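Local coordinates for methanol--corrinoid protein co-methyltransferase (Methanosarcina barkeri, PDB 2I2X) that transfers the methyl group of methanol to the cob(I)amide of its partner corrinoid protein, using a zinc ion, in methanogenesis from methanol, at residues 44-49 with 312-317; 63-68 with 324-329; 85-90 with 122-127. One frame throughout, in Å; residues are numbered along the deposited sequence.

Interaction 1 (44-49 with 312-317). With K (potassium ion), chain S.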
# COMPACT_ATOMS: atom_id res chain seq x y z
N ASN A 44 -0.91 11.73 -0.11
CA ASN A 44 0.43 12.25 0.14
C ASN A 44 1.45 11.40 -0.59
O ASN A 44 1.11 10.31 -1.05
CB ASN A 44 0.72 12.27 1.63
CG ASN A 44 0.25 13.56 2.27
OD1 ASN A 44 0.95 14.57 2.24
ND2 ASN A 44 -0.96 13.54 2.82
N TYR A 45 2.67 11.91 -0.72
CA TYR A 45 3.69 11.35 -1.63
C TYR A 45 5.02 12.07 -1.43
O TYR A 45 5.03 13.22 -1.02
CB TYR A 45 3.26 11.51 -3.10
CG TYR A 45 2.55 12.83 -3.37
CD1 TYR A 45 3.25 13.99 -3.65
CD2 TYR A 45 1.16 12.90 -3.34
CE1 TYR A 45 2.57 15.19 -3.88
CE2 TYR A 45 0.50 14.07 -3.57
CZ TYR A 45 1.19 15.21 -3.84
OH TYR A 45 0.49 16.36 -4.07
N ALA A 46 6.12 11.37 -1.70
CA ALA A 46 7.47 11.93 -1.71
C ALA A 46 8.11 11.50 -3.05
O ALA A 46 8.04 10.32 -3.42
CB ALA A 46 8.30 11.39 -0.54
N PRO A 47 8.71 12.45 -3.78
CA PRO A 47 9.43 12.08 -4.98
C PRO A 47 10.63 11.19 -4.67
O PRO A 47 11.03 11.06 -3.51
CB PRO A 47 9.87 13.43 -5.56
CG PRO A 47 9.80 14.40 -4.46
CD PRO A 47 8.74 13.90 -3.50
N ARG A 48 11.16 10.51 -5.68
CA ARG A 48 12.34 9.69 -5.49
C ARG A 48 13.57 10.61 -5.33
O ARG A 48 13.51 11.74 -5.79
CB ARG A 48 12.50 8.73 -6.66
CG ARG A 48 11.49 7.60 -6.69
CD ARG A 48 11.36 7.03 -8.08
NE ARG A 48 10.65 7.91 -9.01
CZ ARG A 48 10.17 7.51 -10.20
NH1 ARG A 48 10.30 6.24 -10.58
NH2 ARG A 48 9.53 8.36 -10.99
N PRO A 49 14.67 10.13 -4.69
CA PRO A 49 15.90 10.94 -4.54
C PRO A 49 16.36 11.58 -5.85
O PRO A 49 16.71 12.77 -5.87
CB PRO A 49 16.95 9.94 -4.07
CG PRO A 49 16.24 8.77 -3.61
CD PRO A 49 14.81 8.80 -4.07
N ASN A 312 -2.99 9.04 3.74
CA ASN A 312 -2.01 7.93 3.81
C ASN A 312 -0.66 8.39 4.32
O ASN A 312 0.31 7.62 4.29
CB ASN A 312 -1.78 7.35 2.40
CG ASN A 312 -1.06 8.33 1.50
OD1 ASN A 312 -1.52 9.45 1.35
ND2 ASN A 312 0.09 7.94 0.93
N GLU A 313 -0.60 9.66 4.75
CA GLU A 313 0.55 10.28 5.42
C GLU A 313 1.68 10.54 4.44
O GLU A 313 2.05 11.68 4.19
CB GLU A 313 1.02 9.45 6.62
CG GLU A 313 2.32 9.92 7.28
CD GLU A 313 2.29 11.38 7.77
OE1 GLU A 313 3.39 11.90 8.07
OE2 GLU A 313 1.19 12.00 7.86
N SER A 314 2.22 9.47 3.87
CA SER A 314 3.27 9.59 2.88
C SER A 314 3.67 8.23 2.32
O SER A 314 3.61 7.20 3.01
CB SER A 314 4.50 10.23 3.50
OG SER A 314 5.32 10.69 2.44
N VAL A 315 4.11 8.23 1.07
CA VAL A 315 4.67 7.06 0.44
C VAL A 315 5.59 7.56 -0.68
O VAL A 315 5.31 8.61 -1.30
CB VAL A 315 3.55 6.17 -0.16
CG1 VAL A 315 2.79 6.92 -1.31
CG2 VAL A 315 4.08 4.78 -0.59
N GLU A 316 6.67 6.83 -0.93
CA GLU A 316 7.53 7.15 -2.08
C GLU A 316 6.80 6.90 -3.39
O GLU A 316 6.10 5.91 -3.53
CB GLU A 316 8.81 6.33 -2.08
CG GLU A 316 9.72 6.73 -3.23
CD GLU A 316 10.94 5.90 -3.31
OE1 GLU A 316 12.03 6.46 -3.01
OE2 GLU A 316 10.81 4.69 -3.65
N TYR A 317 6.96 7.80 -4.34
CA TYR A 317 6.40 7.57 -5.64
C TYR A 317 7.20 6.48 -6.39
O TYR A 317 8.34 6.74 -6.82
CB TYR A 317 6.38 8.87 -6.44
CG TYR A 317 5.77 8.73 -7.81
CD1 TYR A 317 4.45 8.30 -7.97
CD2 TYR A 317 6.52 9.04 -8.95
CE1 TYR A 317 3.87 8.17 -9.24
CE2 TYR A 317 5.94 8.93 -10.26
CZ TYR A 317 4.61 8.49 -10.38
OH TYR A 317 4.05 8.36 -11.62
K K S . 4.45 14.80 7.40
O HOH W 1 5.17 13.16 1.93
O HOH W 2 12.04 8.74 -1.43
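Val315 O is gripped by one hydrogen bond and one weaker contact. Ala46 N bonds to Val315 O at 2.9 Å, from above the carbonyl plane. Tyr45 CA adds a CA-H...O contact to Val315 O at 3.2 Å. Ala46 also accepts: Tyr317 N bonds to Ala46 O at 2.9 Å, nearly along the C=O axis. The two bonds form a single beta bridge between Ala46 and Glu316.

At the other end the Asn312 amide grips the backbone of Asn44 with both of its polar atoms. Asn312 OD1 accepts from Asn44 N at 2.8 Å, on a lone pair. Asn312 ND2 donates to Asn44 O at 3.3 Å, and that oxygen lies in the amide plane. Asn312 CG takes the crowded position between backbone N and carbonyl carbon (chi1 68°). The two bonds fix the rotation of the amide.

The stem of Arg48 crosses Tyr317 obliquely. Arg48 CG comes within 3.3 Å of Tyr317 O, which lies over one face of the guanidinium. That group stands nearly upright to the Tyr317 ring, 85° between planes, and its NH2 forms a salt bridge with Glu61. One water links Tyr45 O and Ser314 OG; another links Pro47 O and Glu316 OE1. Glu316 OE2 is bonded to His318 ND1.

Glu313 turns away from 44-49, and its OE1 is a distant ligand of the potassium ion at 3.2 Å. Ser314 touches the corrinoid. Phe321 of the second MtaB subunit lies against Ala46, Ser314 and Glu316. Both loops leave the C-terminal ends of adjacent parallel strands of the TIM barrel, 40-43 and 309-311. Tyr45 and Tyr317 pack between helices 55-76 and 325-345.

Interaction 2 (63-68 with 324-329)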
# COMPACT_ATOMS: atom_id res chain seq x y z
N GLU A 63 4.33 16.25 -11.60
CA GLU A 63 3.37 16.13 -12.70
C GLU A 63 2.94 14.69 -12.87
O GLU A 63 1.77 14.41 -13.13
CB GLU A 63 3.93 16.68 -14.00
CG GLU A 63 3.83 18.19 -14.02
CD GLU A 63 4.32 18.82 -15.30
OE1 GLU A 63 5.33 18.37 -15.87
OE2 GLU A 63 3.70 19.81 -15.72
N ARG A 64 3.87 13.76 -12.73
CA ARG A 64 3.53 12.37 -12.91
C ARG A 64 2.60 11.92 -11.78
O ARG A 64 1.62 11.21 -12.03
CB ARG A 64 4.78 11.49 -12.97
CG ARG A 64 5.50 11.55 -14.31
CD ARG A 64 6.90 10.95 -14.22
NE ARG A 64 7.45 10.86 -15.56
CZ ARG A 64 8.67 10.45 -15.89
NH1 ARG A 64 9.53 10.07 -14.96
NH2 ARG A 64 9.00 10.40 -17.19
N ILE A 65 2.91 12.38 -10.56
CA ILE A 65 2.14 12.04 -9.37
C ILE A 65 0.71 12.53 -9.56
O ILE A 65 -0.26 11.77 -9.38
CB ILE A 65 2.79 12.64 -8.07
CG1 ILE A 65 4.09 11.90 -7.71
CG2 ILE A 65 1.84 12.57 -6.91
CD1 ILE A 65 5.03 12.69 -6.77
N THR A 66 0.58 13.78 -10.01
CA THR A 66 -0.69 14.45 -10.10
C THR A 66 -1.54 13.78 -11.17
O THR A 66 -2.71 13.47 -10.95
CB THR A 66 -0.53 15.96 -10.40
OG1 THR A 66 0.39 16.54 -9.47
CG2 THR A 66 -1.86 16.68 -10.28
N THR A 67 -0.94 13.55 -12.33
CA THR A 67 -1.64 12.86 -13.38
C THR A 67 -2.08 11.50 -12.89
O THR A 67 -3.21 11.14 -13.07
CB THR A 67 -0.80 12.78 -14.66
OG1 THR A 67 -0.59 14.12 -15.15
CG2 THR A 67 -1.48 11.93 -15.73
N ASP A 68 -1.21 10.74 -12.24
CA ASP A 68 -1.56 9.38 -11.82
C ASP A 68 -2.76 9.28 -10.86
O ASP A 68 -3.63 8.41 -11.00
CB ASP A 68 -0.35 8.70 -11.20
CG ASP A 68 0.67 8.28 -12.23
OD1 ASP A 68 0.43 8.51 -13.45
OD2 ASP A 68 1.71 7.72 -11.84
N THR A 324 0.79 2.83 -9.87
CA THR A 324 1.74 3.65 -9.17
C THR A 324 1.29 3.81 -7.71
O THR A 324 0.13 3.82 -7.37
CB THR A 324 1.96 4.94 -9.93
OG1 THR A 324 3.36 5.10 -10.16
CG2 THR A 324 1.37 6.07 -9.26
N THR A 325 2.26 3.84 -6.85
CA THR A 325 2.03 3.92 -5.43
C THR A 325 0.95 4.93 -4.99
O THR A 325 0.12 4.63 -4.10
CB THR A 325 3.38 4.23 -4.83
OG1 THR A 325 3.39 3.81 -3.49
CG2 THR A 325 3.72 5.67 -4.97
N VAL A 326 0.91 6.10 -5.65
CA VAL A 326 -0.08 7.12 -5.35
C VAL A 326 -1.45 6.71 -5.79
O VAL A 326 -2.48 7.13 -5.22
CB VAL A 326 0.29 8.55 -5.95
CG1 VAL A 326 1.53 9.18 -5.21
CG2 VAL A 326 0.48 8.53 -7.47
N GLN A 327 -1.48 5.86 -6.82
CA GLN A 327 -2.74 5.27 -7.26
C GLN A 327 -3.25 4.21 -6.33
O GLN A 327 -4.42 4.22 -5.99
CB GLN A 327 -2.62 4.73 -8.68
CG GLN A 327 -2.45 5.81 -9.72
CD GLN A 327 -2.06 5.23 -11.05
OE1 GLN A 327 -1.34 4.23 -11.11
NE2 GLN A 327 -2.50 5.88 -12.15
N CYS A 328 -2.41 3.29 -5.89
CA CYS A 328 -2.90 2.24 -5.01
C CYS A 328 -3.48 2.85 -3.73
O CYS A 328 -4.59 2.53 -3.34
CB CYS A 328 -1.78 1.27 -4.64
SG CYS A 328 -0.80 0.70 -6.03
N TRP A 329 -2.72 3.76 -3.09
CA TRP A 329 -3.13 4.31 -1.81
C TRP A 329 -4.28 5.29 -1.96
O TRP A 329 -5.15 5.31 -1.08
CB TRP A 329 -1.98 4.88 -1.02
CG TRP A 329 -1.03 3.84 -0.54
CD1 TRP A 329 0.14 3.43 -1.15
CD2 TRP A 329 -1.17 3.03 0.63
NE1 TRP A 329 0.73 2.44 -0.42
CE2 TRP A 329 -0.05 2.17 0.68
CE3 TRP A 329 -2.13 2.94 1.63
CZ2 TRP A 329 0.13 1.23 1.69
CZ3 TRP A 329 -1.95 2.00 2.66
CH2 TRP A 329 -0.82 1.16 2.67
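The Asp68 carboxylate and the Gln327 amide lie stacked, their planes 29° apart, while the two side chains cross obliquely. The stack is not a bond between the tips. Gln327 NE2 instead donates to the backbone Asp68 O at 3.0 Å. The amide comes from above the carbonyl plane, although the oxygen lies close to the plane of the amide.

The other end of the amide is held as well. Gln327 OE1 uses an in-plane lone pair to accept from Thr324 N at 2.8 Å. The amide thus spans from the start of its own helix to the neighbouring one.

Thr324 crosses Asp68 at about a right angle. Thr324 CG2, a methyl, packs against Asp68 OD2 at 3.1 Å; the bond of this oxygen is to Tyr317 OH. Val326 lies beside this polar group. Its CG2 touches Asp68 CB at 3.8 Å, and its CG1 meets Ile65 CG2 at 3.8 Å, again nearly at right angles.

The axes of the short segments 63-68 and 325-329 approach to 9.3 Å, with a crossing angle of -32°. They run in roughly the same direction, as outer helices of a TIM barrel do. The Gln327 amide, its rotation fixed by two bonds, ties the first turn of helix 325-345 to the backbone of helix 55-76. It does so beside a small apolar patch, without relying on paired charges.

Interaction 3 (85-90 with 122-127). With K (potassium ion), chain S.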
# COMPACT_ATOMS: atom_id res chain seq x y z
N THR A 85 1.02 18.16 -1.12
CA THR A 85 2.46 18.19 -1.38
C THR A 85 3.22 18.71 -0.17
O THR A 85 3.16 19.90 0.15
CB THR A 85 2.79 19.09 -2.61
OG1 THR A 85 1.96 18.70 -3.72
CG2 THR A 85 4.23 18.96 -3.02
N GLU A 86 3.94 17.82 0.51
CA GLU A 86 4.84 18.22 1.58
C GLU A 86 6.16 18.60 1.00
O GLU A 86 6.90 17.73 0.60
CB GLU A 86 5.06 17.10 2.57
CG GLU A 86 3.79 16.73 3.30
CD GLU A 86 3.98 15.68 4.35
OE1 GLU A 86 4.43 14.55 4.02
OE2 GLU A 86 3.65 15.96 5.52
N HIS A 87 6.48 19.89 0.98
CA HIS A 87 7.76 20.37 0.45
C HIS A 87 8.95 19.52 0.87
O HIS A 87 9.12 19.25 2.04
CB HIS A 87 7.99 21.83 0.86
CG HIS A 87 7.15 22.81 0.11
ND1 HIS A 87 7.50 24.14 -0.02
CD2 HIS A 87 5.99 22.66 -0.59
CE1 HIS A 87 6.59 24.77 -0.75
NE2 HIS A 87 5.66 23.90 -1.10
N VAL A 88 9.73 19.03 -0.09
CA VAL A 88 11.14 18.71 0.17
C VAL A 88 11.82 20.05 0.51
O VAL A 88 11.37 21.11 0.07
CB VAL A 88 11.87 18.05 -1.03
CG1 VAL A 88 11.27 16.70 -1.36
CG2 VAL A 88 11.88 18.96 -2.23
N GLN A 89 12.91 20.01 1.26
CA GLN A 89 13.48 21.24 1.85
C GLN A 89 13.77 22.28 0.78
O GLN A 89 13.55 23.49 0.99
CB GLN A 89 14.72 20.94 2.70
CG GLN A 89 15.90 20.30 1.92
CD GLN A 89 16.72 21.32 1.09
OE1 GLN A 89 16.69 22.55 1.35
NE2 GLN A 89 17.43 20.81 0.09
N GLN A 90 14.24 21.81 -0.38
CA GLN A 90 14.64 22.71 -1.44
C GLN A 90 13.50 23.52 -2.02
O GLN A 90 13.72 24.61 -2.53
CB GLN A 90 15.44 22.00 -2.55
CG GLN A 90 14.72 20.87 -3.25
CD GLN A 90 15.21 19.47 -2.83
OE1 GLN A 90 15.23 19.11 -1.64
NE2 GLN A 90 15.59 18.68 -3.83
N LEU A 122 -5.79 21.58 -3.61
CA LEU A 122 -4.39 21.31 -3.47
C LEU A 122 -3.83 21.89 -2.15
O LEU A 122 -3.98 23.06 -1.85
CB LEU A 122 -3.63 21.84 -4.69
CG LEU A 122 -2.11 21.75 -4.63
CD1 LEU A 122 -1.66 20.29 -4.58
CD2 LEU A 122 -1.45 22.50 -5.78
N ARG A 123 -3.18 21.06 -1.37
CA ARG A 123 -2.60 21.51 -0.14
C ARG A 123 -1.10 21.44 -0.29
O ARG A 123 -0.57 20.41 -0.71
CB ARG A 123 -3.01 20.60 0.97
CG ARG A 123 -2.32 20.87 2.29
CD ARG A 123 -2.82 19.79 3.22
NE ARG A 123 -3.07 20.31 4.52
CZ ARG A 123 -4.10 19.98 5.28
NH1 ARG A 123 -5.00 19.09 4.90
NH2 ARG A 123 -4.19 20.55 6.47
N HIS A 124 -0.45 22.56 0.04
CA HIS A 124 0.98 22.63 0.11
C HIS A 124 1.36 22.83 1.55
O HIS A 124 0.81 23.70 2.22
CB HIS A 124 1.51 23.80 -0.73
CG HIS A 124 2.09 23.38 -2.04
ND1 HIS A 124 1.46 22.46 -2.87
CD2 HIS A 124 3.24 23.72 -2.66
CE1 HIS A 124 2.20 22.28 -3.95
NE2 HIS A 124 3.29 23.01 -3.84
N THR A 125 2.29 22.01 2.01
CA THR A 125 2.83 22.06 3.35
C THR A 125 4.30 22.52 3.25
O THR A 125 5.19 21.73 2.87
CB THR A 125 2.74 20.67 4.00
OG1 THR A 125 1.38 20.29 4.07
CG2 THR A 125 3.37 20.64 5.42
N ILE A 126 4.52 23.80 3.57
CA ILE A 126 5.83 24.41 3.52
C ILE A 126 6.70 23.68 4.53
O ILE A 126 6.21 23.18 5.54
CB ILE A 126 5.69 25.94 3.81
CG1 ILE A 126 5.20 26.69 2.55
CG2 ILE A 126 7.03 26.61 4.27
CD1 ILE A 126 3.99 26.11 1.85
N GLY A 127 7.99 23.54 4.24
CA GLY A 127 8.93 23.07 5.25
C GLY A 127 9.33 24.11 6.31
O GLY A 127 9.55 25.28 5.99
K K S . 4.45 14.80 7.40
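Three backbone hydrogen bonds join the segments in parallel register. Thr85 N reaches Arg123 O at 2.8 Å, nearly along the C=O axis. Thr125 N then bonds to Thr85 O at 2.9 Å, almost straight at 175°. His87 N closes the series on Thr125 O at 2.9 Å, in the carbonyl plane.

Side chains pair on both faces of the sheet. On one, Thr85 and His124 lie alongside each other, and Thr85 CB is 3.5 Å from His124 CE1. On the other, Glu86 runs beside Thr125, with Glu86 CG 4.1 Å from Thr125 CB. The His87 ring is nearly perpendicular to that of His124, 89° between planes. Ile126 supports one face of the His87 ring: its CA makes a CH-pi contact, offset toward the rim.

The extended chain of Glu86 carries its carboxylate to the potassium ion. Glu86 OE2 binds potassium at 2.3 Å, and Glu86 OE1 is much farther from the ion at 3.4 Å. Glu164 and Glu313 also bind the ion. Lys267 bonds to Glu86 OE2, and its charge probably helps to offset the cluster of carboxylates.

A second shell sets the other groups. Ser92 bonds to both His87 ND1 and Gly127 N. Gln105 and Tyr45 bond to Thr85 OG1, and Glu84 holds Thr125 OG1. Strands 80-86 and 119-126 are neighbours in the parallel sheet of the TIM barrel, joined through helix 95-116 in a beta-alpha-beta crossover. That helix packs on Leu122 and His124, and helix 143-155 packs on His87, His124 and Ile126.

All three interactions belong to the TIM barrel of MtaB. Along the chain, 44-49, 63-68, 85-90 and 122-127 come in order, and 312-317 and 324-329 follow much later. Interactions 1 and 2 therefore join the start of the barrel to its last part, and interaction 3 is nested inside both loops. Interaction 1 lies about 10 Å from interaction 2 and about 12 Å from interaction 3, centre to centre, and is joined to each by a side-chain hydrogen bond. Interactions 3 and 1 lie at the C-terminal ends of the strands, where potassium is bound. Interaction 2 pairs the helices outside them, about 17 Å from interaction 3 between centres.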